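PDB 5TJJ: transcriptional regulator, IclR family from Alicyclobacillus acidocaldarius subsp. acidocaldarius, which probably binds DNA as a transcription factor of the IclR family, through a helix-turn-helix domain. Local coordinates for residues 209-223 with 243-256. Residues are numbered along the deposited sequence; the frame is centred on the assembly and turned at random.
Sequences VPVFNQQNKVDLVLS and LKESAAKVSAWSGY
Tyr256 lays one face of its ring under Phe212, whose CB sits 3.8 Å from the centroid of the Tyr256 ring in a CH-pi contact. The two ring planes are inclined at 32°, and Tyr153 meets the Phe212 ring edge-to-face. The Tyr256 ring reaches out beside the 213-216 turn because chi1, at -177°, sets CG opposite the backbone N; there Asn216 OD1 comes to the ring edge, 3.0 Å from Tyr256 CE1. Gly255, at positive phi, is the C-prime residue of a Schellman motif that ends helix 233-253, the C-terminal helix packed against the antiparallel sheet of the IclR C-terminal domain. One turn back, Phe212 N donates to Ser251 OG (2.9 Å, 151° at the hydrogen), while that hydroxyl donates to Ala247 O at 2.7 Å. Replacing Ser251 by alanine removes the hydroxyl, and the Phe212 amide would probably be left without its acceptor on the helix. At the other end Leu243 reaches both hairpin strands: its CB lies 3.6 Å from Val209 CG2 and its CD2 3.8 Å from Leu222 CB. Leu222 sends CD1 onward to Ser246 CB, and Leu94 of helix 86-101 packs on the same leucine.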
loop_
_atom_site.group_PDB
_atom_site.type_symbol
_atom_site.label_atom_id
_atom_site.label_comp_id
_atom_site.label_asym_id
_atom_site.label_seq_id
_atom_site.Cartn_x
_atom_site.Cartn_y
_atom_site.Cartn_z
ATOM N N VAL A 209 16.002 -16.262 8.515
ATOM C CA VAL A 209 16.429 -15.253 7.581
ATOM C C VAL A 209 15.725 -13.968 7.945
ATOM O O VAL A 209 14.546 -13.999 8.290
ATOM C CB VAL A 209 16.066 -15.670 6.141
ATOM C CG1 VAL A 209 16.363 -14.548 5.133
ATOM C CG2 VAL A 209 16.867 -16.884 5.778
ATOM N N PRO A 210 16.437 -12.842 7.869
ATOM C CA PRO A 210 15.850 -11.549 8.219
ATOM C C PRO A 210 14.950 -10.977 7.123
ATOM O O PRO A 210 15.179 -11.265 5.946
ATOM C CB PRO A 210 17.070 -10.658 8.402
ATOM C CG PRO A 210 18.109 -11.253 7.518
ATOM C CD PRO A 210 17.883 -12.734 7.609
ATOM N N VAL A 211 13.932 -10.194 7.521
ATOM C CA VAL A 211 13.144 -9.373 6.571
ATOM C C VAL A 211 13.481 -7.917 6.851
ATOM O O VAL A 211 13.350 -7.474 7.990
ATOM C CB VAL A 211 11.616 -9.603 6.738
ATOM C CG1 VAL A 211 10.776 -8.684 5.867
ATOM C CG2 VAL A 211 11.284 -11.037 6.437
ATOM N N PHE A 212 13.905 -7.180 5.824
ATOM C CA PHE A 212 14.243 -5.769 5.991
ATOM C C PHE A 212 13.075 -4.882 5.595
ATOM O O PHE A 212 12.280 -5.252 4.748
ATOM C CB PHE A 212 15.459 -5.407 5.150
ATOM C CG PHE A 212 16.639 -6.297 5.395
ATOM C CD1 PHE A 212 17.505 -6.050 6.469
ATOM C CD2 PHE A 212 16.906 -7.376 4.545
ATOM C CE1 PHE A 212 18.593 -6.878 6.700
ATOM C CE2 PHE A 212 18.009 -8.200 4.775
ATOM C CZ PHE A 212 18.839 -7.956 5.862
ATOM N N ASN A 213 12.986 -3.703 6.192
ATOM C CA ASN A 213 11.931 -2.736 5.862
ATOM C C ASN A 213 12.528 -1.512 5.168
ATOM O O ASN A 213 13.691 -1.545 4.731
ATOM C CB ASN A 213 11.131 -2.372 7.123
ATOM C CG ASN A 213 11.916 -1.549 8.102
ATOM O OD1 ASN A 213 12.966 -0.988 7.797
ATOM N ND2 ASN A 213 11.416 -1.491 9.300
ATOM N N GLN A 214 11.744 -0.445 5.043
ATOM C CA GLN A 214 12.187 0.709 4.260
ATOM C C GLN A 214 13.332 1.524 4.899
ATOM O O GLN A 214 14.027 2.209 4.194
ATOM C CB GLN A 214 11.009 1.582 3.795
ATOM C CG GLN A 214 10.419 2.557 4.788
ATOM C CD GLN A 214 9.330 1.930 5.626
ATOM O OE1 GLN A 214 9.475 0.797 6.122
ATOM N NE2 GLN A 214 8.215 2.663 5.786
ATOM N N GLN A 215 13.560 1.416 6.205
ATOM C CA GLN A 215 14.774 1.985 6.814
ATOM C C GLN A 215 15.904 0.968 6.916
ATOM O O GLN A 215 16.855 1.185 7.660
ATOM C CB GLN A 215 14.482 2.555 8.199
ATOM C CG GLN A 215 13.350 3.579 8.222
ATOM C CD GLN A 215 12.003 3.011 8.662
ATOM O OE1 GLN A 215 11.851 1.797 8.855
ATOM N NE2 GLN A 215 11.014 3.893 8.823
ATOM N N ASN A 216 15.799 -0.138 6.181
ATOM C CA ASN A 216 16.767 -1.225 6.206
ATOM C C ASN A 216 16.986 -1.849 7.572
ATOM O O ASN A 216 18.050 -2.373 7.833
ATOM C CB ASN A 216 18.102 -0.757 5.623
ATOM C CG ASN A 216 17.929 -0.025 4.310
ATOM O OD1 ASN A 216 17.713 -0.645 3.287
ATOM N ND2 ASN A 216 17.999 1.302 4.339
ATOM N N LYS A 217 15.986 -1.805 8.441
ATOM C CA LYS A 217 16.095 -2.410 9.776
ATOM C C LYS A 217 15.404 -3.771 9.716
ATOM O O LYS A 217 14.662 -4.019 8.769
ATOM C CB LYS A 217 15.440 -1.508 10.821
ATOM C CG LYS A 217 16.040 -0.104 10.918
ATOM C CD LYS A 217 17.474 -0.116 11.452
ATOM C CE LYS A 217 17.877 1.244 12.025
ATOM N NZ LYS A 217 17.623 2.394 11.102
ATOM N N VAL A 218 15.653 -4.642 10.698
ATOM C CA VAL A 218 14.994 -5.950 10.762
ATOM C C VAL A 218 13.897 -5.959 11.817
ATOM O O VAL A 218 14.180 -6.074 13.008
ATOM C CB VAL A 218 15.977 -7.081 11.054
ATOM C CG1 VAL A 218 15.261 -8.441 11.085
ATOM C CG2 VAL A 218 17.079 -7.101 10.010
ATOM N N ASP A 219 12.648 -5.837 11.360
ATOM C CA ASP A 219 11.458 -5.943 12.222
ATOM C C ASP A 219 10.825 -7.354 12.235
ATOM O O ASP A 219 10.030 -7.663 13.114
ATOM C CB ASP A 219 10.398 -4.923 11.783
ATOM C CG ASP A 219 10.606 -3.534 12.401
ATOM O OD1 ASP A 219 11.336 -3.402 13.431
ATOM O OD2 ASP A 219 10.004 -2.565 11.850
ATOM N N LEU A 220 11.186 -8.193 11.275
ATOM C CA LEU A 220 10.551 -9.468 11.092
ATOM C C LEU A 220 11.594 -10.479 10.700
ATOM O O LEU A 220 12.540 -10.144 9.966
ATOM C CB LEU A 220 9.507 -9.364 9.983
ATOM C CG LEU A 220 8.191 -8.649 10.292
ATOM C CD1 LEU A 220 7.319 -8.634 9.025
ATOM C CD2 LEU A 220 7.476 -9.313 11.466
ATOM N N VAL A 221 11.417 -11.714 11.159
ATOM C CA VAL A 221 12.276 -12.826 10.755
ATOM C C VAL A 221 11.398 -13.987 10.340
ATOM O O VAL A 221 10.364 -14.196 10.937
ATOM C CB VAL A 221 13.223 -13.216 11.880
ATOM C CG1 VAL A 221 13.922 -14.552 11.607
ATOM C CG2 VAL A 221 14.264 -12.106 12.099
ATOM N N LEU A 222 11.791 -14.683 9.277
ATOM C CA LEU A 222 11.139 -15.893 8.847
ATOM C C LEU A 222 12.029 -17.025 9.267
ATOM O O LEU A 222 13.213 -17.004 8.981
ATOM C CB LEU A 222 10.969 -15.974 7.318
ATOM C CG LEU A 222 10.382 -14.808 6.561
ATOM C CD1 LEU A 222 10.168 -15.219 5.123
ATOM C CD2 LEU A 222 9.057 -14.398 7.164
ATOM N N SER A 223 11.433 -18.044 9.877
ATOM C CA SER A 223 12.181 -19.167 10.426
ATOM C C SER A 223 11.508 -20.515 10.162
ATOM O O SER A 223 10.303 -20.588 10.023
ATOM C CB SER A 223 12.337 -18.947 11.907
ATOM O OG SER A 223 13.155 -19.953 12.443
ATOM N N LEU A 243 13.455 -19.867 2.424
ATOM C CA LEU A 243 13.384 -18.709 3.309
ATOM C C LEU A 243 13.924 -17.418 2.698
ATOM O O LEU A 243 13.307 -16.370 2.866
ATOM C CB LEU A 243 14.131 -18.983 4.629
ATOM C CG LEU A 243 13.405 -20.018 5.495
ATOM C CD1 LEU A 243 14.358 -20.546 6.540
ATOM C CD2 LEU A 243 12.126 -19.437 6.110
ATOM N N LYS A 244 15.060 -17.480 2.010
ATOM C CA LYS A 244 15.579 -16.292 1.305
ATOM C C LYS A 244 14.722 -15.806 0.154
ATOM O O LYS A 244 14.566 -14.601 0.011
ATOM C CB LYS A 244 17.003 -16.504 0.799
ATOM C CG LYS A 244 18.030 -16.277 1.876
ATOM C CD LYS A 244 19.417 -16.607 1.352
ATOM C CE LYS A 244 20.501 -16.022 2.250
ATOM N NZ LYS A 244 21.803 -16.066 1.529
ATOM N N GLU A 245 14.182 -16.715 -0.666
ATOM C CA GLU A 245 13.244 -16.312 -1.715
ATOM C C GLU A 245 12.011 -15.617 -1.114
ATOM O O GLU A 245 11.592 -14.564 -1.601
ATOM C CB GLU A 245 12.834 -17.488 -2.595
ATOM C CG GLU A 245 13.959 -17.944 -3.514
ATOM C CD GLU A 245 13.686 -19.272 -4.226
ATOM O OE1 GLU A 245 12.498 -19.580 -4.488
ATOM O OE2 GLU A 245 14.668 -20.006 -4.538
ATOM N N SER A 246 11.483 -16.182 -0.026
ATOM C CA SER A 246 10.364 -15.593 0.664
ATOM C C SER A 246 10.720 -14.296 1.360
ATOM O O SER A 246 9.936 -13.376 1.337
ATOM C CB SER A 246 9.753 -16.568 1.665
ATOM O OG SER A 246 9.092 -17.591 0.957
ATOM N N ALA A 247 11.886 -14.218 1.985
ATOM C CA ALA A 247 12.240 -13.020 2.761
ATOM C C ALA A 247 12.520 -11.807 1.840
ATOM O O ALA A 247 12.185 -10.674 2.172
ATOM C CB ALA A 247 13.415 -13.302 3.681
ATOM N N ALA A 248 13.092 -12.078 0.674
ATOM C CA ALA A 248 13.263 -11.077 -0.357
ATOM C C ALA A 248 11.924 -10.473 -0.747
ATOM O O ALA A 248 11.818 -9.253 -0.857
ATOM C CB ALA A 248 13.956 -11.678 -1.580
ATOM N N LYS A 249 10.909 -11.311 -0.951
ATOM C CA LYS A 249 9.560 -10.806 -1.315
ATOM C C LYS A 249 8.908 -9.960 -0.224
ATOM O O LYS A 249 8.507 -8.836 -0.467
ATOM C CB LYS A 249 8.635 -11.951 -1.703
ATOM C CG LYS A 249 9.031 -12.633 -3.001
ATOM C CD LYS A 249 8.190 -13.877 -3.227
ATOM C CE LYS A 249 8.647 -14.608 -4.477
ATOM N NZ LYS A 249 7.557 -15.426 -5.086
ATOM N N VAL A 250 8.864 -10.501 0.984
ATOM C CA VAL A 250 8.324 -9.809 2.150
ATOM C C VAL A 250 9.098 -8.523 2.482
ATOM O O VAL A 250 8.482 -7.550 2.894
ATOM C CB VAL A 250 8.263 -10.728 3.396
ATOM C CG1 VAL A 250 7.573 -10.036 4.577
ATOM C CG2 VAL A 250 7.492 -12.006 3.085
ATOM N N SER A 251 10.428 -8.534 2.311
ATOM C CA SER A 251 11.240 -7.307 2.387
ATOM C C SER A 251 10.776 -6.288 1.376
ATOM O O SER A 251 10.486 -5.168 1.759
ATOM C CB SER A 251 12.745 -7.568 2.223
ATOM O OG SER A 251 13.195 -8.419 3.273
ATOM N N ALA A 252 10.626 -6.669 0.117
ATOM C CA ALA A 252 10.021 -5.731 -0.863
ATOM C C ALA A 252 8.615 -5.212 -0.394
ATOM O O ALA A 252 8.317 -4.017 -0.520
ATOM C CB ALA A 252 9.960 -6.334 -2.269
ATOM N N TRP A 253 7.785 -6.084 0.189
ATOM C CA TRP A 253 6.435 -5.661 0.652
ATOM C C TRP A 253 6.459 -4.782 1.918
ATOM O O TRP A 253 5.511 -4.050 2.203
ATOM C CB TRP A 253 5.530 -6.866 0.870
ATOM C CG TRP A 253 5.519 -7.819 -0.293
ATOM C CD1 TRP A 253 5.819 -7.547 -1.599
ATOM C CD2 TRP A 253 5.182 -9.188 -0.243
ATOM N NE1 TRP A 253 5.701 -8.668 -2.352
ATOM C CE2 TRP A 253 5.309 -9.696 -1.543
ATOM C CE3 TRP A 253 4.788 -10.053 0.788
ATOM C CZ2 TRP A 253 5.035 -11.034 -1.853
ATOM C CZ3 TRP A 253 4.523 -11.385 0.481
ATOM C CH2 TRP A 253 4.648 -11.858 -0.835
ATOM N N SER A 254 7.563 -4.838 2.657
ATOM C CA SER A 254 7.764 -3.978 3.803
ATOM C C SER A 254 8.450 -2.695 3.374
ATOM O O SER A 254 8.880 -1.953 4.239
ATOM C CB SER A 254 8.636 -4.668 4.853
ATOM O OG SER A 254 8.211 -5.981 5.110
ATOM N N GLY A 255 8.578 -2.439 2.063
ATOM C CA GLY A 255 9.206 -1.217 1.557
ATOM C C GLY A 255 10.718 -1.215 1.400
ATOM O O GLY A 255 11.290 -0.182 1.067
ATOM N N TYR A 256 11.390 -2.333 1.638
ATOM C CA TYR A 256 12.856 -2.422 1.375
ATOM C C TYR A 256 13.163 -2.259 -0.098
ATOM O O TYR A 256 12.406 -2.731 -0.907
ATOM C CB TYR A 256 13.380 -3.780 1.803
ATOM C CG TYR A 256 14.858 -4.005 1.672
ATOM C CD1 TYR A 256 15.780 -3.209 2.368
ATOM C CD2 TYR A 256 15.351 -5.039 0.882
ATOM C CE1 TYR A 256 17.151 -3.427 2.262
ATOM C CE2 TYR A 256 16.735 -5.281 0.784
ATOM C CZ TYR A 256 17.628 -4.475 1.482
ATOM O OH TYR A 256 18.985 -4.691 1.392
#